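Local coordinates for cyclic nucleotide-binding protein (Ruegeria pomeroyi, PDB 3FX3), which probably binds DNA and acts as a transcription regulator of the Crp family, with a cyclic nucleotide-binding domain joined to a helix-turn-helix domain, at residues T153-V158 and S200-A205; F161-C166 and A220-Y225. One frame throughout, in Å; residues are numbered along the deposited sequence.

Contact 1. Residues T153-V158 and S200-A205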
ATOM      1  N   THR B 153     -12.346 -10.150  12.288  1.00 33.93           N
ATOM      2  CA  THR B 153     -11.718 -10.822  13.428  1.00 33.63           C
ATOM      3  C   THR B 153     -10.438 -11.571  13.021  1.00 33.50           C
ATOM      4  O   THR B 153     -10.166 -11.787  11.830  1.00 33.27           O
ATOM      5  CB  THR B 153     -12.655 -11.878  14.068  1.00 33.76           C
ATOM      6  OG1 THR B 153     -12.817 -12.976  13.154  1.00 32.18           O
ATOM      7  CG2 THR B 153     -14.022 -11.251  14.454  1.00 32.10           C
ATOM      8  N   GLY B 154      -9.662 -11.992  14.018  1.00 32.86           N
ATOM      9  CA  GLY B 154      -8.493 -12.808  13.747  1.00 32.60           C
ATOM     10  C   GLY B 154      -8.768 -13.969  12.798  1.00 32.25           C
ATOM     11  O   GLY B 154      -8.045 -14.165  11.816  1.00 31.61           O
ATOM     12  N   ALA B 155      -9.791 -14.762  13.105  1.00 31.64           N
ATOM     13  CA  ALA B 155     -10.112 -15.914  12.277  1.00 31.82           C
ATOM     14  C   ALA B 155     -10.391 -15.454  10.855  1.00 31.88           C
ATOM     15  O   ALA B 155      -9.956 -16.103   9.888  1.00 32.36           O
ATOM     16  CB  ALA B 155     -11.329 -16.705  12.855  1.00 31.95           C
ATOM     17  N   GLN B 156     -11.121 -14.340  10.724  1.00 31.65           N
ATOM     18  CA  GLN B 156     -11.483 -13.820   9.407  1.00 31.62           C
ATOM     19  C   GLN B 156     -10.247 -13.406   8.633  1.00 31.41           C
ATOM     20  O   GLN B 156     -10.160 -13.630   7.427  1.00 30.91           O
ATOM     21  CB  GLN B 156     -12.474 -12.647   9.508  1.00 31.32           C
ATOM     22  CG  GLN B 156     -13.886 -13.110   9.873  1.00 33.06           C
ATOM     23  CD  GLN B 156     -14.868 -11.977  10.036  1.00 33.38           C
ATOM     24  OE1 GLN B 156     -14.633 -11.051  10.804  1.00 34.62           O
ATOM     25  NE2 GLN B 156     -15.994 -12.058   9.327  1.00 34.21           N
ATOM     26  N   ARG B 157      -9.285 -12.811   9.327  1.00 31.62           N
ATOM     27  CA  ARG B 157      -8.056 -12.382   8.657  1.00 32.19           C
ATOM     28  C   ARG B 157      -7.274 -13.563   8.126  1.00 31.42           C
ATOM     29  O   ARG B 157      -6.707 -13.475   7.061  1.00 30.62           O
ATOM     30  CB  ARG B 157      -7.195 -11.530   9.576  1.00 32.50           C
ATOM     31  CG  ARG B 157      -7.832 -10.154   9.917  1.00 34.86           C
ATOM     32  CD  ARG B 157      -7.058  -9.492  11.062  1.00 38.84           C
ATOM     33  NE  ARG B 157      -5.713  -9.275  10.606  1.00 43.01           N
ATOM     34  CZ  ARG B 157      -4.593  -9.464  11.284  1.00 42.11           C
ATOM     35  NH1 ARG B 157      -4.563  -9.856  12.545  1.00 42.37           N
ATOM     36  NH2 ARG B 157      -3.479  -9.212  10.655  1.00 44.01           N
ATOM     37  N   VAL B 158      -7.288 -14.684   8.847  1.00 31.44           N
ATOM     38  CA  VAL B 158      -6.573 -15.886   8.396  1.00 31.13           C
ATOM     39  C   VAL B 158      -7.295 -16.508   7.200  1.00 31.29           C
ATOM     40  O   VAL B 158      -6.649 -16.949   6.225  1.00 30.59           O
ATOM     41  CB  VAL B 158      -6.417 -16.902   9.545  1.00 31.14           C
ATOM     42  CG1 VAL B 158      -5.822 -18.238   9.046  1.00 30.28           C
ATOM     43  CG2 VAL B 158      -5.561 -16.285  10.643  1.00 31.02           C
ATOM     44  N   SER B 200      -8.479 -23.045  14.652  1.00 37.20           N
ATOM     45  CA  SER B 200      -9.473 -23.880  15.311  1.00 38.47           C
ATOM     46  C   SER B 200     -10.879 -23.458  14.871  1.00 39.05           C
ATOM     47  O   SER B 200     -11.668 -24.280  14.402  1.00 39.38           O
ATOM     48  CB  SER B 200      -9.340 -23.781  16.816  1.00 38.12           C
ATOM     49  OG  SER B 200     -10.238 -24.677  17.419  1.00 40.85           O
ATOM     50  N   ARG B 201     -11.175 -22.173  15.000  1.00 39.28           N
ATOM     51  CA  ARG B 201     -12.431 -21.636  14.508  1.00 39.68           C
ATOM     52  C   ARG B 201     -12.717 -22.008  13.048  1.00 39.15           C
ATOM     53  O   ARG B 201     -13.851 -22.328  12.708  1.00 38.93           O
ATOM     54  CB  ARG B 201     -12.436 -20.119  14.642  1.00 40.07           C
ATOM     55  CG  ARG B 201     -12.631 -19.652  16.065  1.00 42.71           C
ATOM     56  CD  ARG B 201     -12.453 -18.139  16.171  1.00 46.48           C
ATOM     57  NE  ARG B 201     -13.472 -17.522  17.017  1.00 49.49           N
ATOM     58  CZ  ARG B 201     -13.582 -17.707  18.334  1.00 51.84           C
ATOM     59  NH1 ARG B 201     -14.552 -17.098  19.001  1.00 50.79           N
ATOM     60  NH2 ARG B 201     -12.732 -18.504  18.992  1.00 53.88           N
ATOM     61  N   LEU B 202     -11.693 -21.978  12.196  1.00 38.67           N
ATOM     62  CA  LEU B 202     -11.891 -22.152  10.751  1.00 38.03           C
ATOM     63  C   LEU B 202     -12.193 -23.597  10.366  1.00 37.84           C
ATOM     64  O   LEU B 202     -12.596 -23.865   9.228  1.00 37.33           O
ATOM     65  CB  LEU B 202     -10.700 -21.605   9.942  1.00 37.60           C
ATOM     66  CG  LEU B 202     -10.480 -20.082   9.971  1.00 37.00           C
ATOM     67  CD1 LEU B 202      -9.242 -19.682   9.169  1.00 33.80           C
ATOM     68  CD2 LEU B 202     -11.700 -19.316   9.472  1.00 35.56           C
ATOM     69  N   LYS B 203     -12.010 -24.518  11.308  1.00 37.99           N
ATOM     70  CA  LYS B 203     -12.520 -25.882  11.152  1.00 38.81           C
ATOM     71  C   LYS B 203     -13.996 -25.805  10.741  1.00 38.69           C
ATOM     72  O   LYS B 203     -14.411 -26.444   9.775  1.00 39.04           O
ATOM     73  CB  LYS B 203     -12.364 -26.702  12.444  1.00 38.65           C
ATOM     74  CG  LYS B 203     -10.901 -26.976  12.863  1.00 40.17           C
ATOM     75  CD  LYS B 203     -10.799 -27.904  14.118  1.00 42.30           C
ATOM     76  CE  LYS B 203      -9.356 -27.964  14.684  1.00 44.27           C
ATOM     77  NZ  LYS B 203      -9.178 -28.885  15.875  1.00 45.68           N
ATOM     78  N   ALA B 204     -14.767 -24.986  11.450  1.00 38.23           N
ATOM     79  CA  ALA B 204     -16.191 -24.810  11.139  1.00 37.88           C
ATOM     80  C   ALA B 204     -16.452 -24.249   9.717  1.00 37.71           C
ATOM     81  O   ALA B 204     -17.542 -24.434   9.194  1.00 37.54           O
ATOM     82  CB  ALA B 204     -16.856 -23.930  12.197  1.00 37.38           C
ATOM     83  N   ALA B 205     -15.463 -23.578   9.106  1.00 37.11           N
ATOM     84  CA  ALA B 205     -15.570 -23.038   7.728  1.00 36.63           C
ATOM     85  C   ALA B 205     -14.930 -23.935   6.648  1.00 36.65           C
ATOM     86  O   ALA B 205     -14.742 -23.505   5.506  1.00 36.24           O
ATOM     87  CB  ALA B 205     -14.964 -21.626   7.662  1.00 36.18           C
TER
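A155 and V158 meet L202 and R201 in a small, largely buried apolar contact between two helices of the Crp-like helix-turn-helix domain. The first pair stands near the start of helix 154-165. The second pair lies near the end of helix 192-203. The two backbones come closest at A155 and R201, whose CA atoms are 6.6 Å apart.

L202 carries the apolar part. Its CG is anti to the carbonyl carbon (chi1 -67°), which sends the forked end across to the start of the other helix. L202 CD1 reaches V158 CG1 at 3.7 Å, and the two side chains cross obliquely. The other branch, L202 CD2, lies 4.3 Å from A155 CB and also touches the backbone O of A155. With an alanine in place of L202, V158 CG1 would probably lose the CD1 methyl that meets it, and a gap would be likely to open beside A155.

R201 contributes its aliphatic stem. R201 CD rests 3.8 Å from A155 CB, and R201 CB touches the same methyl.

No hydrogen bond joins the two segments. The start of helix 154-165 is held by T153 and Q156. T153 OG1 accepts from Q156 N at 3.3 Å. T153 N returns a bond to Q156 OE1 at 2.9 Å, in the carbonyl plane and on a lone pair. Q156 NE2 is left to bond Y225 O and S228 O.

V158 also packs on L195, A198 and F199 of helix 192-203. The reciprocal T153-Q156 bonds form a capping box, and the packing beside it belongs to the hydrophobic core of a Crp-type helix-turn-helix domain.

Contact 2. Residues F161-C166 and A220-Y225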
ATOM      1  N   PHE B 161      -6.274 -14.533   4.279  1.00 34.60           N
ATOM      2  CA  PHE B 161      -4.937 -14.934   3.893  1.00 34.43           C
ATOM      3  C   PHE B 161      -4.965 -16.254   3.091  1.00 33.91           C
ATOM      4  O   PHE B 161      -4.388 -16.368   2.022  1.00 33.69           O
ATOM      5  CB  PHE B 161      -4.061 -15.019   5.158  1.00 35.01           C
ATOM      6  CG  PHE B 161      -2.692 -15.570   4.907  1.00 37.09           C
ATOM      7  CD1 PHE B 161      -1.683 -14.741   4.450  1.00 39.07           C
ATOM      8  CD2 PHE B 161      -2.417 -16.911   5.125  1.00 37.72           C
ATOM      9  CE1 PHE B 161      -0.411 -15.239   4.198  1.00 39.74           C
ATOM     10  CE2 PHE B 161      -1.133 -17.410   4.896  1.00 39.54           C
ATOM     11  CZ  PHE B 161      -0.139 -16.555   4.423  1.00 38.69           C
ATOM     12  N   LEU B 162      -5.661 -17.247   3.598  1.00 34.36           N
ATOM     13  CA  LEU B 162      -5.794 -18.502   2.882  1.00 35.13           C
ATOM     14  C   LEU B 162      -6.447 -18.313   1.505  1.00 36.39           C
ATOM     15  O   LEU B 162      -5.978 -18.870   0.521  1.00 35.55           O
ATOM     16  CB  LEU B 162      -6.570 -19.504   3.732  1.00 34.48           C
ATOM     17  CG  LEU B 162      -5.822 -20.015   4.969  1.00 34.74           C
ATOM     18  CD1 LEU B 162      -6.715 -20.955   5.787  1.00 32.90           C
ATOM     19  CD2 LEU B 162      -4.512 -20.745   4.557  1.00 32.98           C
ATOM     20  N   LEU B 163      -7.497 -17.494   1.436  1.00 38.24           N
ATOM     21  CA  LEU B 163      -8.190 -17.251   0.167  1.00 40.15           C
ATOM     22  C   LEU B 163      -7.270 -16.621  -0.870  1.00 41.88           C
ATOM     23  O   LEU B 163      -7.301 -16.985  -2.044  1.00 42.31           O
ATOM     24  CB  LEU B 163      -9.408 -16.357   0.385  1.00 40.26           C
ATOM     25  CG  LEU B 163     -10.592 -17.074   1.064  1.00 40.33           C
ATOM     26  CD1 LEU B 163     -11.466 -16.080   1.842  1.00 37.64           C
ATOM     27  CD2 LEU B 163     -11.406 -17.851   0.033  1.00 40.09           C
ATOM     28  N   GLU B 164      -6.458 -15.668  -0.439  1.00 43.50           N
ATOM     29  CA  GLU B 164      -5.504 -15.057  -1.336  1.00 45.53           C
ATOM     30  C   GLU B 164      -4.470 -16.089  -1.833  1.00 45.98           C
ATOM     31  O   GLU B 164      -4.080 -16.036  -2.986  1.00 46.45           O
ATOM     32  CB  GLU B 164      -4.833 -13.877  -0.638  1.00 46.01           C
ATOM     33  CG  GLU B 164      -3.885 -13.088  -1.515  1.00 50.26           C
ATOM     34  CD  GLU B 164      -4.096 -11.570  -1.422  1.00 55.55           C
ATOM     35  OE1 GLU B 164      -4.828 -11.081  -0.510  1.00 57.47           O
ATOM     36  OE2 GLU B 164      -3.515 -10.870  -2.283  1.00 59.82           O
ATOM     37  N   LEU B 165      -4.047 -17.033  -0.992  1.00 46.88           N
ATOM     38  CA  LEU B 165      -3.116 -18.098  -1.442  1.00 47.98           C
ATOM     39  C   LEU B 165      -3.715 -19.069  -2.488  1.00 49.17           C
ATOM     40  O   LEU B 165      -2.990 -19.636  -3.290  1.00 48.98           O
ATOM     41  CB  LEU B 165      -2.576 -18.918  -0.257  1.00 47.94           C
ATOM     42  CG  LEU B 165      -1.758 -18.231   0.847  1.00 48.39           C
ATOM     43  CD1 LEU B 165      -1.330 -19.263   1.916  1.00 48.70           C
ATOM     44  CD2 LEU B 165      -0.567 -17.515   0.265  1.00 47.90           C
ATOM     45  N   CYS B 166      -5.026 -19.273  -2.483  1.00 50.75           N
ATOM     46  CA  CYS B 166      -5.655 -20.160  -3.479  1.00 52.30           C
ATOM     47  C   CYS B 166      -5.862 -19.493  -4.828  1.00 53.36           C
ATOM     48  O   CYS B 166      -6.284 -18.338  -4.886  1.00 54.21           O
ATOM     49  CB  CYS B 166      -7.002 -20.637  -2.975  1.00 52.28           C
ATOM     50  SG  CYS B 166      -6.823 -21.847  -1.703  1.00 53.62           S
ATOM     51  N   ALA B 220     -15.917 -21.043  -1.510  1.00 45.03           N
ATOM     52  CA  ALA B 220     -17.078 -20.187  -1.351  1.00 44.53           C
ATOM     53  C   ALA B 220     -17.481 -20.134   0.129  1.00 44.20           C
ATOM     54  O   ALA B 220     -17.677 -19.055   0.692  1.00 44.00           O
ATOM     55  CB  ALA B 220     -18.236 -20.689  -2.235  1.00 44.54           C
ATOM     56  N   LEU B 221     -17.570 -21.297   0.762  1.00 43.77           N
ATOM     57  CA  LEU B 221     -17.831 -21.367   2.198  1.00 43.85           C
ATOM     58  C   LEU B 221     -16.822 -20.536   3.015  1.00 43.80           C
ATOM     59  O   LEU B 221     -17.198 -19.846   3.964  1.00 43.75           O
ATOM     60  CB  LEU B 221     -17.805 -22.819   2.650  1.00 43.74           C
ATOM     61  CG  LEU B 221     -18.261 -23.129   4.077  1.00 44.72           C
ATOM     62  CD1 LEU B 221     -19.790 -23.114   4.190  1.00 45.04           C
ATOM     63  CD2 LEU B 221     -17.715 -24.487   4.502  1.00 44.51           C
ATOM     64  N   LEU B 222     -15.545 -20.582   2.636  1.00 43.82           N
ATOM     65  CA  LEU B 222     -14.525 -19.848   3.390  1.00 43.65           C
ATOM     66  C   LEU B 222     -14.690 -18.349   3.185  1.00 43.79           C
ATOM     67  O   LEU B 222     -14.653 -17.577   4.149  1.00 43.38           O
ATOM     68  CB  LEU B 222     -13.105 -20.311   3.028  1.00 43.33           C
ATOM     69  CG  LEU B 222     -11.957 -19.703   3.858  1.00 42.69           C
ATOM     70  CD1 LEU B 222     -12.203 -19.831   5.357  1.00 40.85           C
ATOM     71  CD2 LEU B 222     -10.622 -20.350   3.488  1.00 42.05           C
ATOM     72  N   ARG B 223     -14.891 -17.942   1.933  1.00 44.56           N
ATOM     73  CA  ARG B 223     -15.204 -16.535   1.618  1.00 45.50           C
ATOM     74  C   ARG B 223     -16.442 -16.014   2.356  1.00 45.04           C
ATOM     75  O   ARG B 223     -16.502 -14.847   2.725  1.00 44.25           O
ATOM     76  CB  ARG B 223     -15.392 -16.331   0.115  1.00 46.08           C
ATOM     77  CG  ARG B 223     -15.478 -14.855  -0.281  1.00 49.14           C
ATOM     78  CD  ARG B 223     -15.285 -14.631  -1.781  1.00 53.49           C
ATOM     79  NE  ARG B 223     -14.126 -15.353  -2.318  1.00 58.16           N
ATOM     80  CZ  ARG B 223     -12.840 -14.986  -2.190  1.00 61.96           C
ATOM     81  NH1 ARG B 223     -12.492 -13.872  -1.528  1.00 62.56           N
ATOM     82  NH2 ARG B 223     -11.879 -15.749  -2.742  1.00 62.61           N
ATOM     83  N   ASP B 224     -17.427 -16.877   2.570  1.00 45.56           N
ATOM     84  CA  ASP B 224     -18.595 -16.470   3.328  1.00 46.06           C
ATOM     85  C   ASP B 224     -18.198 -16.139   4.753  1.00 46.00           C
ATOM     86  O   ASP B 224     -18.588 -15.094   5.281  1.00 45.67           O
ATOM     87  CB  ASP B 224     -19.683 -17.541   3.337  1.00 46.53           C
ATOM     88  CG  ASP B 224     -21.020 -16.979   3.749  1.00 47.62           C
ATOM     89  OD1 ASP B 224     -21.504 -16.060   3.045  1.00 50.05           O
ATOM     90  OD2 ASP B 224     -21.565 -17.420   4.778  1.00 49.26           O
ATOM     91  N   TYR B 225     -17.419 -17.033   5.362  1.00 46.02           N
ATOM     92  CA  TYR B 225     -16.881 -16.794   6.693  1.00 46.09           C
ATOM     93  C   TYR B 225     -16.168 -15.448   6.740  1.00 46.33           C
ATOM     94  O   TYR B 225     -16.427 -14.633   7.618  1.00 45.73           O
ATOM     95  CB  TYR B 225     -15.904 -17.908   7.113  1.00 46.42           C
ATOM     96  CG  TYR B 225     -15.537 -17.822   8.576  1.00 45.37           C
ATOM     97  CD1 TYR B 225     -14.516 -16.994   9.019  1.00 43.60           C
ATOM     98  CD2 TYR B 225     -16.253 -18.522   9.517  1.00 45.49           C
ATOM     99  CE1 TYR B 225     -14.201 -16.892  10.370  1.00 43.67           C
ATOM    100  CE2 TYR B 225     -15.944 -18.440  10.867  1.00 45.96           C
ATOM    101  CZ  TYR B 225     -14.921 -17.623  11.290  1.00 45.22           C
ATOM    102  OH  TYR B 225     -14.645 -17.561  12.635  1.00 45.14           O
TER
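L163 and L222 reach each other through different first torsions. L163 has CG anti to its carbonyl carbon (chi1 -74°), whereas L222 has CG opposite its own backbone N (chi1 -174°). The two leucines run alongside each other, pointing opposite ways. L163 CG and L222 CG end 4.1 Å apart. L222 CD2 fits beside L163 CG and also touches L162 CB at 4.1 Å. One leucine of helix 219-227 thus meets two successive leucines of helix 154-165.

R223 meets L163 in another way. The R223 side chain is bent midway, and its guanidinium lies toward helix 154-165. L163 CD2 sits above the guanidinium plane, nearer its edge than its centre, and 3.5 Å from R223 NH2. L163 CB is also near R223 NH2, at 4.0 Å. The other methyl, L163 CD1, lies mostly against the main chain of helix 219-227, 3.8 Å from R223 CA.

No hydrogen bond crosses between the segments. Apolar contacts and the methyl over the guanidinium hold the pair. L162, L163 and L222 are buried, while R223 is partly exposed at the margin.

The short helix axes approach to 10.3 Å and run roughly antiparallel, with 144° between their directions. L222 also packs on A159, one turn before L163 on helix 154-165, and on A205 in the loop after helix 192-203. L162 touches V175 of strand 173-176. Just past the end of helix 154-165, C166 forms a disulfide with C173, which ties the end of that helix to strand 173-176. Helix 219-227 packs on the same helix through L222 and R223.

Overall arrangement
Contacts 1 and 2 share helix 154-165 and lie within the Crp-like helix-turn-helix domain, their centres about 10 Å apart. Contact 1 uses the helix start and contact 2 its end. Along the chain the order is 153-158, 161-166, 200-205, 220-225, so the contacts cross. Helix 192-203 meets the start of helix 154-165, while helix 219-227 runs along it, from L163 to A155 and Q156. Y225 bridges the two contacts: its ring packs on L202, and its OH lies against A155 CB. A205 and L221 also touch. Together the contacts join three helices of what is probably the DNA-binding domain into one packed unit.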